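Local coordinates for protein cysteine hydrolase (Vibrio cholerae, PDB 6V98) that acts as a type VI secretion system effector, probably a cysteine hydrolase of the papain-like peptidase clan that is delivered into rival bacteria, at residues V79-V84 with L97-E102; L7-F12 with S114-R119; G108-I113 with Y192-N197; V47-G52 with G120-E125. All coordinates share one frame; numbering follows the deposited sequence.

Contacts 2, 3 and 4 reach the large antiparallel sheet: contact 2 pairs two strands at its middle, contact 3 continues to the next strand, and contact 4 lays a helix start against strand 44-50. Ile8 N and Ile48 O, 2.8 Å apart in a probable hydrogen bond, link contacts 2 and 4. Contact 1 joins the loop 79-84 to helix 93-107, whose Lys101 CA lies 3.3 Å from Tyr192 OH of contact 3. Contacts 3 and 4 lie farthest apart, centres about 23 Å. A bound calcium ion lies about 5 Å from the side chain of Ser114, and one about 6 Å from that of Arg112. Cys152, modified and so probably reactive, precedes helix 154-162, on which contact 2 packs.

Contact 1: V79-V84 with L97-E102; sequences VGVSNV and LKVLKE
Glu102 of helix 93-107 accepts two hydrogen bonds from Ser82 in the loop that leads from strand 75-78 to strand 86-87. Glu102 OE1 takes the backbone N-H of Ser82 on its syn lone pair, a nearly straight bond with N to OE1 2.8 Å and an angle of 176° at the hydrogen. Ser82 OG donates to the other oxygen, with OG to Glu102 OE2 2.5 Å, also on the syn side but 20° out of the carboxylate plane. The serine can present both donors together because OG stands anti to its carbonyl carbon (chi1 -59°), beside its own N. The extended chain of Lys98 runs up to the same hydroxyl, its CE 3.2 Å from Ser82 OG. Val81 lies next to the carboxylate, with CB 3.5 Å from Glu102 OE1. One turn back, Val99 fills the apolar part: its CG2 meets Val84 CG1 at 3.8 Å, the two side chains crossing at about a right angle, and Val99 CG2 also sits 3.2 Å from Ser82 O. That carbonyl is buried here without a polar partner in the model. Val99 and Val84 reach further down to Ile48 and Ile50 of strand 44-50. With both oxygens held by donors and the positive Lys98 nearby, the Glu102 carboxylate is probably stabilised as the anion and its rotation fixed.

Contact 2: L7-F12 with S114-R119; sequences LIPVVF and SGVVLR
Leu7 with Leu118 and Val11 with Ser114 form antiparallel hydrogen-bonded pairs that flank the middle of this strand pairing, whose axes approach to 4.7 Å at 172°. Both pairs close with two backbone bonds, the shortest running from Val11 N to Ser114 O and from Ser114 N to Val11 O, each 2.8 Å. Between them the ladder slackens at Pro9, whose ring nitrogen has no hydrogen to give. Val116 N reaches Pro9 O only in a weak bond of 3.3 Å, and Val116 O, buried without a polar partner in the model, instead faces the CA-H of Ile8. The proline ring packs closely instead: its CD lies 3.7 Å from Val116 CG2 and 4.1 Å from Leu118 CD1, crossing both side chains at about a right angle. The looser edge lies at Ile8 CG1 and Val117 CG1, 4.4 Å apart, where Val117 is partly exposed. Leu7 and Pro9 pack on helix 154-162, and Val11 on helix 176-184. Helix 154-162 starts just after Cys152, which carries an arsenic group; a helix that follows the cysteine and packs on an antiparallel sheet is consistent with the papain-like fold.

Contact 3: G108-I113 with Y192-N197; sequences GQEGRI and YDYKTN
Ile113 and Tyr192 form an antiparallel hydrogen-bonded pair, with Ile113 N to Tyr192 O 2.9 Å and Tyr192 N to Ile113 O 3.1 Å, just where the loop after helix 93-107 enters strand 113-120. The two side chains of this pair lie on one face of the sheet and cross obliquely, so that Ile113 CD1 comes 3.9 Å from Tyr192 CD2. Tyr192 is turned with CG anti to its backbone N (chi1 166°), and its hydroxyl donates to Asn197 OD1 at 2.7 Å, in the plane of the ring. One residue on, the backbones are still close, Arg112 CA 4.5 Å from Asp193 CA, and Arg112 CB rests 3.2 Å from Tyr192 O, while Arg112 NE forms a salt bridge to Asp14. The turn after Tyr192 is closed by Asp193, whose OD2 accepts from both the backbone N and the hydroxyl of Thr196. The backbone bond, Thr196 N to Asp193 OD2 at 2.7 Å, makes it an Asx motif. Farther out, Glu110 lies over one face of the Tyr194 ring. Its CB makes a CH-pi contact 4.0 Å from the ring centroid and 26° off the normal, displaced toward the rim on the CE2 side, while the carboxylate plane stands 80° to the ring. Lys195 NZ comes in at the edge of that ring, where it may partly offset the charge of Glu110. Ser104 of helix 93-107 hydrogen-bonds Gly111 O and touches Tyr194; Leu97 and Lys101 of that helix pack on Tyr192, and Ile113 leans on Val10 and Phe12 of strand 5-12.

Contact 4: V47-G52 with G120-E125; sequences VILING and GKFFSE
Phe123, in the first turn of helix 123-134, packs on Leu49 and Asn51, a largely nonpolar aromatic contact between a helix start and the end of strand 44-50 with the residue that follows it. The phenylalanine has CG anti to its backbone N (chi1 179°), and its CD1 corner comes to 3.7 Å from Leu49 CG; Leu49 CD2 lies 3.8 Å from CE1 of the same ring. Where the strand gives way to the loop, the backbone itself is close, with Asn51 N 3.4 Å from Phe123 CD1. Asn51 then passes across the ring at about a right angle. Its CB makes a CH-pi contact over the face, 3.9 Å from the centroid and 20° off the normal, and its ND2 comes 3.7 Å from Phe123 CD2, with the amide plane inclined 53° to the ring. The amide oxygen is occupied elsewhere: OD1 accepts from the backbone N atoms of Glu53 and Thr54, which fixes the rotation of the group that lies on the ring. At the N-cap position of the helix stands Phe122. Asp5, at the beginning of strand 5-12, ties the helix start to the strand end, its OD2 accepting from the backbone N atoms of Phe122 and Phe123 and its OD1 from Gly52 N. Phe122 itself meets Leu49 at its ring edge, with CE1 4.0 Å from Leu49 CD1 and the two side chains sliding past each other in opposite directions. One face of the Phe122 ring has Gly120 O 3.6 Å above its plane, displaced toward the rim.

Contact 1: V79-V84 with L97-E102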
loop_
_atom_site.group_PDB
_atom_site.type_symbol
_atom_site.label_atom_id
_atom_site.label_comp_id
_atom_site.label_asym_id
_atom_site.label_seq_id
_atom_site.Cartn_x
_atom_site.Cartn_y
_atom_site.Cartn_z
ATOM N N VAL A 79 -7.820 -0.087 6.737
ATOM C CA VAL A 79 -8.578 1.162 6.778
ATOM C C VAL A 79 -9.688 1.052 5.750
ATOM O O VAL A 79 -9.414 0.819 4.569
ATOM C CB VAL A 79 -7.704 2.387 6.481
ATOM C CG1 VAL A 79 -8.554 3.668 6.574
ATOM C CG2 VAL A 79 -6.510 2.440 7.421
ATOM N N GLY A 80 -10.933 1.225 6.190
ATOM C CA GLY A 80 -12.044 1.251 5.253
ATOM C C GLY A 80 -11.927 2.395 4.262
ATOM O O GLY A 80 -11.634 3.526 4.663
ATOM N N VAL A 81 -12.121 2.115 2.970
ATOM C CA VAL A 81 -12.104 3.132 1.923
ATOM C C VAL A 81 -13.278 2.892 0.982
ATOM O O VAL A 81 -13.912 1.833 0.989
ATOM C CB VAL A 81 -10.784 3.158 1.119
ATOM C CG1 VAL A 81 -9.619 3.617 2.000
ATOM C CG2 VAL A 81 -10.497 1.789 0.502
ATOM N N SER A 82 -13.573 3.904 0.172
ATOM C CA SER A 82 -14.607 3.751 -0.839
ATOM C C SER A 82 -14.163 2.747 -1.895
ATOM O O SER A 82 -12.970 2.543 -2.126
ATOM C CB SER A 82 -14.924 5.098 -1.498
ATOM O OG SER A 82 -15.367 6.051 -0.541
ATOM N N ASN A 83 -15.139 2.117 -2.540
ATOM C CA ASN A 83 -14.836 1.328 -3.722
ATOM C C ASN A 83 -14.659 2.243 -4.926
ATOM O O ASN A 83 -15.181 3.362 -4.972
ATOM C CB ASN A 83 -15.945 0.319 -3.999
ATOM C CG ASN A 83 -16.051 -0.718 -2.906
ATOM O OD1 ASN A 83 -15.057 -1.057 -2.274
ATOM N ND2 ASN A 83 -17.255 -1.218 -2.674
ATOM N N VAL A 84 -13.921 1.757 -5.913
ATOM C CA VAL A 84 -13.735 2.482 -7.155
ATOM C C VAL A 84 -14.750 1.988 -8.179
ATOM O O VAL A 84 -15.405 0.963 -8.000
ATOM C CB VAL A 84 -12.291 2.348 -7.694
ATOM C CG1 VAL A 84 -11.295 2.892 -6.679
ATOM C CG2 VAL A 84 -11.969 0.891 -8.045
ATOM N N LEU A 97 -9.524 9.129 -7.333
ATOM C CA LEU A 97 -9.235 10.338 -6.564
ATOM C C LEU A 97 -9.910 10.309 -5.198
ATOM O O LEU A 97 -9.343 10.782 -4.207
ATOM C CB LEU A 97 -9.694 11.588 -7.329
ATOM C CG LEU A 97 -8.767 12.243 -8.354
ATOM C CD1 LEU A 97 -9.558 13.255 -9.192
ATOM C CD2 LEU A 97 -7.585 12.911 -7.659
ATOM N N LYS A 98 -11.137 9.789 -5.127
ATOM C CA LYS A 98 -11.844 9.753 -3.853
ATOM C C LYS A 98 -11.128 8.849 -2.860
ATOM O O LYS A 98 -11.001 9.187 -1.677
ATOM C CB LYS A 98 -13.282 9.284 -4.068
ATOM C CG LYS A 98 -14.117 9.262 -2.812
ATOM C CD LYS A 98 -15.546 8.898 -3.128
ATOM C CE LYS A 98 -16.360 8.806 -1.862
ATOM N NZ LYS A 98 -17.738 8.339 -2.165
ATOM N N VAL A 99 -10.626 7.705 -3.337
ATOM C CA VAL A 99 -9.885 6.782 -2.486
ATOM C C VAL A 99 -8.546 7.377 -2.083
ATOM O O VAL A 99 -8.101 7.214 -0.943
ATOM C CB VAL A 99 -9.694 5.434 -3.207
ATOM C CG1 VAL A 99 -8.708 4.531 -2.437
ATOM C CG2 VAL A 99 -11.036 4.742 -3.382
ATOM N N LEU A 100 -7.860 8.038 -3.020
ATOM C CA LEU A 100 -6.543 8.574 -2.701
ATOM C C LEU A 100 -6.655 9.657 -1.638
ATOM O O LEU A 100 -5.865 9.696 -0.689
ATOM C CB LEU A 100 -5.869 9.102 -3.964
ATOM C CG LEU A 100 -5.467 8.011 -4.978
ATOM C CD1 LEU A 100 -4.875 8.625 -6.244
ATOM C CD2 LEU A 100 -4.490 6.992 -4.346
ATOM N N LYS A 101 -7.647 10.537 -1.774
ATOM C CA LYS A 101 -7.879 11.538 -0.740
ATOM C C LYS A 101 -8.164 10.887 0.613
ATOM O O LYS A 101 -7.664 11.345 1.649
ATOM C CB LYS A 101 -9.037 12.440 -1.147
ATOM C CG LYS A 101 -9.100 13.715 -0.354
ATOM C CD LYS A 101 -10.139 14.659 -0.926
ATOM C CE LYS A 101 -9.677 16.095 -0.760
ATOM N NZ LYS A 101 -9.894 16.577 0.623
ATOM N N GLU A 102 -8.993 9.841 0.630
ATOM C CA GLU A 102 -9.282 9.143 1.881
ATOM C C GLU A 102 -8.001 8.617 2.511
ATOM O O GLU A 102 -7.747 8.821 3.705
ATOM C CB GLU A 102 -10.269 7.998 1.631
ATOM C CG GLU A 102 -11.704 8.467 1.312
ATOM C CD GLU A 102 -12.607 7.325 0.864
ATOM O OE1 GLU A 102 -12.069 6.291 0.438
ATOM O OE2 GLU A 102 -13.846 7.456 0.931
#

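Contact 2: L7-F12 with S114-R119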
loop_
_atom_site.group_PDB
_atom_site.type_symbol
_atom_site.label_atom_id
_atom_site.label_comp_id
_atom_site.label_asym_id
_atom_site.label_seq_id
_atom_site.Cartn_x
_atom_site.Cartn_y
_atom_site.Cartn_z
ATOM N N LEU A 7 -3.118 -3.892 -7.818
ATOM C CA LEU A 7 -2.395 -3.702 -6.561
ATOM C C LEU A 7 -1.613 -2.401 -6.693
ATOM O O LEU A 7 -0.788 -2.258 -7.604
ATOM C CB LEU A 7 -1.460 -4.881 -6.249
ATOM C CG LEU A 7 -0.997 -4.953 -4.789
ATOM C CD1 LEU A 7 -2.156 -5.423 -3.901
ATOM C CD2 LEU A 7 0.213 -5.882 -4.625
ATOM N N ILE A 8 -1.897 -1.447 -5.811
ATOM C CA ILE A 8 -1.315 -0.113 -5.897
ATOM C C ILE A 8 -0.553 0.161 -4.609
ATOM O O ILE A 8 -1.132 0.697 -3.648
ATOM C CB ILE A 8 -2.393 0.956 -6.142
ATOM C CG1 ILE A 8 -3.250 0.569 -7.346
ATOM C CG2 ILE A 8 -1.757 2.327 -6.346
ATOM C CD1 ILE A 8 -4.360 1.562 -7.633
ATOM N N PRO A 9 0.716 -0.233 -4.529
ATOM C CA PRO A 9 1.576 0.265 -3.455
ATOM C C PRO A 9 1.561 1.781 -3.478
ATOM O O PRO A 9 1.686 2.397 -4.538
ATOM C CB PRO A 9 2.959 -0.298 -3.815
ATOM C CG PRO A 9 2.669 -1.518 -4.684
ATOM C CD PRO A 9 1.432 -1.120 -5.462
ATOM N N VAL A 10 1.387 2.389 -2.306
ATOM C CA VAL A 10 1.382 3.845 -2.182
ATOM C C VAL A 10 2.394 4.233 -1.113
ATOM O O VAL A 10 2.440 3.614 -0.047
ATOM C CB VAL A 10 -0.027 4.390 -1.863
ATOM C CG1 VAL A 10 -0.962 4.143 -3.064
ATOM C CG2 VAL A 10 -0.607 3.748 -0.612
ATOM N N VAL A 11 3.222 5.233 -1.410
ATOM C CA VAL A 11 4.170 5.787 -0.457
ATOM C C VAL A 11 3.844 7.262 -0.270
ATOM O O VAL A 11 3.468 7.953 -1.223
ATOM C CB VAL A 11 5.629 5.593 -0.928
ATOM C CG1 VAL A 11 6.602 6.330 -0.017
ATOM C CG2 VAL A 11 5.973 4.090 -0.977
ATOM N N PHE A 12 3.959 7.729 0.968
ATOM C CA PHE A 12 3.750 9.128 1.328
ATOM C C PHE A 12 5.134 9.685 1.608
ATOM O O PHE A 12 5.616 9.609 2.745
ATOM C CB PHE A 12 2.845 9.239 2.559
ATOM C CG PHE A 12 1.584 8.409 2.455
ATOM C CD1 PHE A 12 1.528 7.131 3.003
ATOM C CD2 PHE A 12 0.463 8.909 1.791
ATOM C CE1 PHE A 12 0.376 6.365 2.895
ATOM C CE2 PHE A 12 -0.693 8.164 1.687
ATOM C CZ PHE A 12 -0.737 6.883 2.238
ATOM N N SER A 114 3.219 8.840 -3.870
ATOM C CA SER A 114 3.940 8.224 -4.977
ATOM C C SER A 114 3.562 6.751 -5.010
ATOM O O SER A 114 3.688 6.072 -3.993
ATOM C CB SER A 114 5.457 8.365 -4.801
ATOM O OG SER A 114 5.872 9.719 -4.780
ATOM N N GLY A 115 3.102 6.248 -6.167
ATOM C CA GLY A 115 2.664 4.869 -6.248
ATOM C C GLY A 115 3.083 4.201 -7.545
ATOM O O GLY A 115 3.637 4.832 -8.449
ATOM N N VAL A 116 2.837 2.896 -7.603
ATOM C CA VAL A 116 2.905 2.128 -8.842
ATOM C C VAL A 116 1.604 1.361 -8.974
ATOM O O VAL A 116 0.954 1.032 -7.975
ATOM C CB VAL A 116 4.112 1.157 -8.890
ATOM C CG1 VAL A 116 5.412 1.940 -8.908
ATOM C CG2 VAL A 116 4.069 0.157 -7.708
ATOM N N VAL A 117 1.230 1.052 -10.211
ATOM C CA VAL A 117 -0.001 0.324 -10.488
ATOM C C VAL A 117 0.381 -1.024 -11.075
ATOM O O VAL A 117 0.928 -1.099 -12.180
ATOM C CB VAL A 117 -0.926 1.103 -11.430
ATOM C CG1 VAL A 117 -2.198 0.331 -11.656
ATOM C CG2 VAL A 117 -1.224 2.500 -10.848
ATOM N N LEU A 118 0.081 -2.093 -10.343
ATOM C CA LEU A 118 0.432 -3.450 -10.730
ATOM C C LEU A 118 -0.837 -4.207 -11.072
ATOM O O LEU A 118 -1.888 -3.975 -10.473
ATOM C CB LEU A 118 1.158 -4.173 -9.590
ATOM C CG LEU A 118 2.272 -3.405 -8.894
ATOM C CD1 LEU A 118 2.788 -4.206 -7.730
ATOM C CD2 LEU A 118 3.381 -3.070 -9.891
ATOM N N ARG A 119 -0.732 -5.132 -12.021
ATOM C CA ARG A 119 -1.903 -5.843 -12.519
ATOM C C ARG A 119 -1.670 -7.348 -12.534
ATOM O O ARG A 119 -0.577 -7.818 -12.862
ATOM C CB ARG A 119 -2.270 -5.373 -13.940
ATOM C CG ARG A 119 -2.560 -3.876 -14.055
ATOM C CD ARG A 119 -3.781 -3.440 -13.247
ATOM N NE ARG A 119 -5.033 -4.056 -13.691
ATOM C CZ ARG A 119 -5.712 -3.683 -14.778
ATOM N NH1 ARG A 119 -5.258 -2.708 -15.550
ATOM N NH2 ARG A 119 -6.846 -4.289 -15.095
#

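Contact 3: G108-I113 with Y192-N197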
loop_
_atom_site.group_PDB
_atom_site.type_symbol
_atom_site.label_atom_id
_atom_site.label_comp_id
_atom_site.label_asym_id
_atom_site.label_seq_id
_atom_site.Cartn_x
_atom_site.Cartn_y
_atom_site.Cartn_z
ATOM N N GLY A 108 -1.921 9.076 5.661
ATOM C CA GLY A 108 -0.771 9.678 5.022
ATOM C C GLY A 108 -0.429 11.105 5.393
ATOM O O GLY A 108 0.284 11.768 4.632
ATOM N N GLN A 109 -0.911 11.591 6.543
ATOM C CA GLN A 109 -0.582 12.933 7.032
ATOM C C GLN A 109 -0.959 14.014 6.015
ATOM O O GLN A 109 -0.351 15.096 5.965
ATOM C CB GLN A 109 0.899 13.036 7.416
ATOM C CG GLN A 109 1.248 12.157 8.624
ATOM C CD GLN A 109 2.672 12.348 9.113
ATOM O OE1 GLN A 109 3.427 13.147 8.564
ATOM N NE2 GLN A 109 3.056 11.582 10.143
ATOM N N GLU A 110 -1.969 13.717 5.200
ATOM C CA GLU A 110 -2.506 14.666 4.234
ATOM C C GLU A 110 -1.422 15.126 3.271
ATOM O O GLU A 110 -1.383 16.285 2.858
ATOM C CB GLU A 110 -3.171 15.861 4.932
ATOM C CG GLU A 110 -4.396 15.479 5.753
ATOM C CD GLU A 110 -4.915 16.636 6.577
ATOM O OE1 GLU A 110 -4.386 16.868 7.675
ATOM O OE2 GLU A 110 -5.822 17.334 6.100
ATOM N N GLY A 111 -0.525 14.203 2.912
ATOM C CA GLY A 111 0.543 14.488 1.988
ATOM C C GLY A 111 0.320 13.835 0.630
ATOM O O GLY A 111 -0.648 13.109 0.396
ATOM N N ARG A 112 1.269 14.097 -0.264
ATOM C CA ARG A 112 1.204 13.540 -1.608
ATOM C C ARG A 112 1.515 12.049 -1.585
ATOM O O ARG A 112 2.096 11.520 -0.633
ATOM C CB ARG A 112 2.179 14.254 -2.556
ATOM C CG ARG A 112 3.656 13.895 -2.349
ATOM C CD ARG A 112 4.581 14.801 -3.155
ATOM N NE ARG A 112 6.003 14.588 -2.854
ATOM C CZ ARG A 112 6.813 13.803 -3.564
ATOM N NH1 ARG A 112 6.352 13.133 -4.618
ATOM N NH2 ARG A 112 8.090 13.687 -3.228
ATOM N N ILE A 113 1.132 11.375 -2.668
ATOM C CA ILE A 113 1.327 9.939 -2.825
ATOM C C ILE A 113 2.219 9.705 -4.032
ATOM O O ILE A 113 2.029 10.335 -5.077
ATOM C CB ILE A 113 -0.020 9.212 -2.986
ATOM C CG1 ILE A 113 -0.830 9.325 -1.692
ATOM C CG2 ILE A 113 0.187 7.738 -3.435
ATOM C CD1 ILE A 113 -2.194 8.716 -1.756
ATOM N N TYR A 192 -0.129 11.664 -6.835
ATOM C CA TYR A 192 -1.338 12.301 -6.341
ATOM C C TYR A 192 -0.938 13.409 -5.385
ATOM O O TYR A 192 -0.096 13.195 -4.510
ATOM C CB TYR A 192 -2.263 11.299 -5.634
ATOM C CG TYR A 192 -3.357 11.963 -4.832
ATOM C CD1 TYR A 192 -4.496 12.457 -5.451
ATOM C CD2 TYR A 192 -3.255 12.097 -3.448
ATOM C CE1 TYR A 192 -5.510 13.065 -4.716
ATOM C CE2 TYR A 192 -4.266 12.711 -2.706
ATOM C CZ TYR A 192 -5.384 13.193 -3.348
ATOM O OH TYR A 192 -6.389 13.796 -2.622
ATOM N N ASP A 193 -1.529 14.585 -5.552
ATOM C CA ASP A 193 -1.316 15.686 -4.620
ATOM C C ASP A 193 -2.592 15.934 -3.835
ATOM O O ASP A 193 -3.663 16.130 -4.423
ATOM C CB ASP A 193 -0.888 16.963 -5.344
ATOM C CG ASP A 193 -0.649 18.110 -4.382
ATOM O OD1 ASP A 193 0.346 18.051 -3.627
ATOM O OD2 ASP A 193 -1.468 19.053 -4.368
ATOM N N TYR A 194 -2.468 15.942 -2.505
ATOM C CA TYR A 194 -3.636 16.095 -1.647
ATOM C C TYR A 194 -4.162 17.521 -1.678
ATOM O O TYR A 194 -5.379 17.738 -1.730
ATOM C CB TYR A 194 -3.279 15.700 -0.218
ATOM C CG TYR A 194 -4.433 15.783 0.769
ATOM C CD1 TYR A 194 -5.348 14.742 0.889
ATOM C CD2 TYR A 194 -4.587 16.887 1.594
ATOM C CE1 TYR A 194 -6.395 14.813 1.792
ATOM C CE2 TYR A 194 -5.629 16.964 2.499
ATOM C CZ TYR A 194 -6.527 15.916 2.596
ATOM O OH TYR A 194 -7.563 15.973 3.498
ATOM N N LYS A 195 -3.258 18.502 -1.651
ATOM C CA LYS A 195 -3.680 19.896 -1.580
ATOM C C LYS A 195 -4.445 20.307 -2.830
ATOM O O LYS A 195 -5.466 20.995 -2.746
ATOM C CB LYS A 195 -2.466 20.805 -1.365
ATOM C CG LYS A 195 -2.096 21.013 0.093
ATOM C CD LYS A 195 -3.244 20.616 0.992
ATOM C CE LYS A 195 -2.918 20.859 2.445
ATOM N NZ LYS A 195 -4.130 20.583 3.256
ATOM N N THR A 196 -3.968 19.909 -4.002
ATOM C CA THR A 196 -4.689 20.228 -5.229
ATOM C C THR A 196 -5.705 19.160 -5.618
ATOM O O THR A 196 -6.532 19.409 -6.501
ATOM C CB THR A 196 -3.707 20.448 -6.384
ATOM O OG1 THR A 196 -2.962 19.248 -6.605
ATOM C CG2 THR A 196 -2.743 21.576 -6.046
ATOM N N ASN A 197 -5.668 17.998 -4.965
ATOM C CA ASN A 197 -6.538 16.856 -5.267
ATOM C C ASN A 197 -6.460 16.494 -6.742
ATOM O O ASN A 197 -7.472 16.337 -7.429
ATOM C CB ASN A 197 -7.981 17.107 -4.828
ATOM C CG ASN A 197 -8.797 15.814 -4.704
ATOM O OD1 ASN A 197 -8.291 14.769 -4.274
ATOM N ND2 ASN A 197 -10.067 15.886 -5.079
#

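Contact 4: V47-G52 with G120-E125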
loop_
_atom_site.group_PDB
_atom_site.type_symbol
_atom_site.label_atom_id
_atom_site.label_comp_id
_atom_site.label_asym_id
_atom_site.label_seq_id
_atom_site.Cartn_x
_atom_site.Cartn_y
_atom_site.Cartn_z
ATOM N N VAL A 47 -0.922 -0.122 0.895
ATOM C CA VAL A 47 -1.251 -0.747 -0.385
ATOM C C VAL A 47 -2.760 -0.734 -0.590
ATOM O O VAL A 47 -3.529 -1.070 0.313
ATOM C CB VAL A 47 -0.674 -2.180 -0.496
ATOM C CG1 VAL A 47 -1.206 -3.099 0.607
ATOM C CG2 VAL A 47 -0.914 -2.757 -1.899
ATOM N N ILE A 48 -3.176 -0.329 -1.783
ATOM C CA ILE A 48 -4.561 -0.424 -2.214
ATOM C C ILE A 48 -4.723 -1.689 -3.031
ATOM O O ILE A 48 -3.906 -1.975 -3.914
ATOM C CB ILE A 48 -4.963 0.802 -3.050
ATOM C CG1 ILE A 48 -4.797 2.072 -2.219
ATOM C CG2 ILE A 48 -6.399 0.638 -3.535
ATOM C CD1 ILE A 48 -5.020 3.376 -3.021
ATOM N N LEU A 49 -5.795 -2.429 -2.770
ATOM C CA LEU A 49 -6.101 -3.660 -3.488
ATOM C C LEU A 49 -7.484 -3.534 -4.111
ATOM O O LEU A 49 -8.452 -3.245 -3.405
ATOM C CB LEU A 49 -6.055 -4.867 -2.541
ATOM C CG LEU A 49 -6.608 -6.169 -3.120
ATOM C CD1 LEU A 49 -5.654 -6.721 -4.152
ATOM C CD2 LEU A 49 -6.840 -7.190 -2.018
ATOM N N ILE A 50 -7.586 -3.751 -5.421
ATOM C CA ILE A 50 -8.851 -3.569 -6.130
ATOM C C ILE A 50 -9.203 -4.822 -6.921
ATOM O O ILE A 50 -8.375 -5.338 -7.681
ATOM C CB ILE A 50 -8.810 -2.359 -7.074
ATOM C CG1 ILE A 50 -8.508 -1.094 -6.279
ATOM C CG2 ILE A 50 -10.155 -2.235 -7.804
ATOM C CD1 ILE A 50 -8.125 0.082 -7.147
ATOM N N ASN A 51 -10.439 -5.298 -6.742
ATOM C CA ASN A 51 -11.011 -6.344 -7.585
ATOM C C ASN A 51 -11.293 -5.791 -8.979
ATOM O O ASN A 51 -12.110 -4.876 -9.134
ATOM C CB ASN A 51 -12.303 -6.872 -6.964
ATOM C CG ASN A 51 -12.822 -8.114 -7.672
ATOM O OD1 ASN A 51 -13.069 -8.094 -8.875
ATOM N ND2 ASN A 51 -12.958 -9.209 -6.932
ATOM N N GLY A 52 -10.628 -6.355 -9.992
ATOM C CA GLY A 52 -10.772 -5.852 -11.350
ATOM C C GLY A 52 -12.128 -6.099 -11.981
ATOM O O GLY A 52 -12.466 -5.440 -12.972
ATOM N N GLY A 120 -2.725 -8.096 -12.251
ATOM C CA GLY A 120 -2.668 -9.541 -12.325
ATOM C C GLY A 120 -3.946 -10.121 -11.761
ATOM O O GLY A 120 -4.850 -9.394 -11.339
ATOM N N LYS A 121 -4.015 -11.452 -11.770
ATOM C CA LYS A 121 -5.151 -12.163 -11.184
ATOM C C LYS A 121 -4.732 -12.601 -9.789
ATOM O O LYS A 121 -4.036 -13.607 -9.634
ATOM C CB LYS A 121 -5.569 -13.350 -12.046
ATOM C CG LYS A 121 -6.048 -12.964 -13.442
ATOM C CD LYS A 121 -7.350 -12.175 -13.365
ATOM C CE LYS A 121 -7.853 -11.751 -14.737
ATOM N NZ LYS A 121 -7.060 -12.303 -15.866
ATOM N N PHE A 122 -5.141 -11.843 -8.767
ATOM C CA PHE A 122 -4.659 -12.159 -7.430
ATOM C C PHE A 122 -5.530 -11.637 -6.294
ATOM O O PHE A 122 -5.099 -11.685 -5.140
ATOM C CB PHE A 122 -3.235 -11.619 -7.245
ATOM C CG PHE A 122 -3.071 -10.195 -7.666
ATOM C CD1 PHE A 122 -3.778 -9.178 -7.034
ATOM C CD2 PHE A 122 -2.213 -9.864 -8.693
ATOM C CE1 PHE A 122 -3.646 -7.860 -7.435
ATOM C CE2 PHE A 122 -2.074 -8.540 -9.096
ATOM C CZ PHE A 122 -2.782 -7.540 -8.459
ATOM N N PHE A 123 -6.736 -11.130 -6.585
ATOM C CA PHE A 123 -7.492 -10.448 -5.538
ATOM C C PHE A 123 -7.715 -11.341 -4.321
ATOM O O PHE A 123 -7.443 -10.929 -3.186
ATOM C CB PHE A 123 -8.834 -9.935 -6.060
ATOM C CG PHE A 123 -9.643 -9.240 -5.000
ATOM C CD1 PHE A 123 -9.478 -7.881 -4.758
ATOM C CD2 PHE A 123 -10.534 -9.948 -4.212
ATOM C CE1 PHE A 123 -10.210 -7.241 -3.767
ATOM C CE2 PHE A 123 -11.262 -9.312 -3.221
ATOM C CZ PHE A 123 -11.097 -7.960 -3.001
ATOM N N SER A 124 -8.250 -12.549 -4.520
ATOM C CA SER A 124 -8.567 -13.374 -3.354
ATOM C C SER A 124 -7.301 -13.801 -2.621
ATOM O O SER A 124 -7.284 -13.868 -1.385
ATOM C CB SER A 124 -9.396 -14.595 -3.760
ATOM O OG SER A 124 -8.629 -15.523 -4.500
ATOM N N GLU A 125 -6.222 -14.069 -3.359
ATOM C CA GLU A 125 -4.969 -14.443 -2.710
ATOM C C GLU A 125 -4.377 -13.282 -1.922
ATOM O O GLU A 125 -3.836 -13.477 -0.825
ATOM C CB GLU A 125 -3.971 -14.934 -3.746
ATOM C CG GLU A 125 -4.359 -16.253 -4.410
ATOM C CD GLU A 125 -5.256 -16.088 -5.621
ATOM O OE1 GLU A 125 -5.569 -17.119 -6.255
ATOM O OE2 GLU A 125 -5.649 -14.940 -5.937
#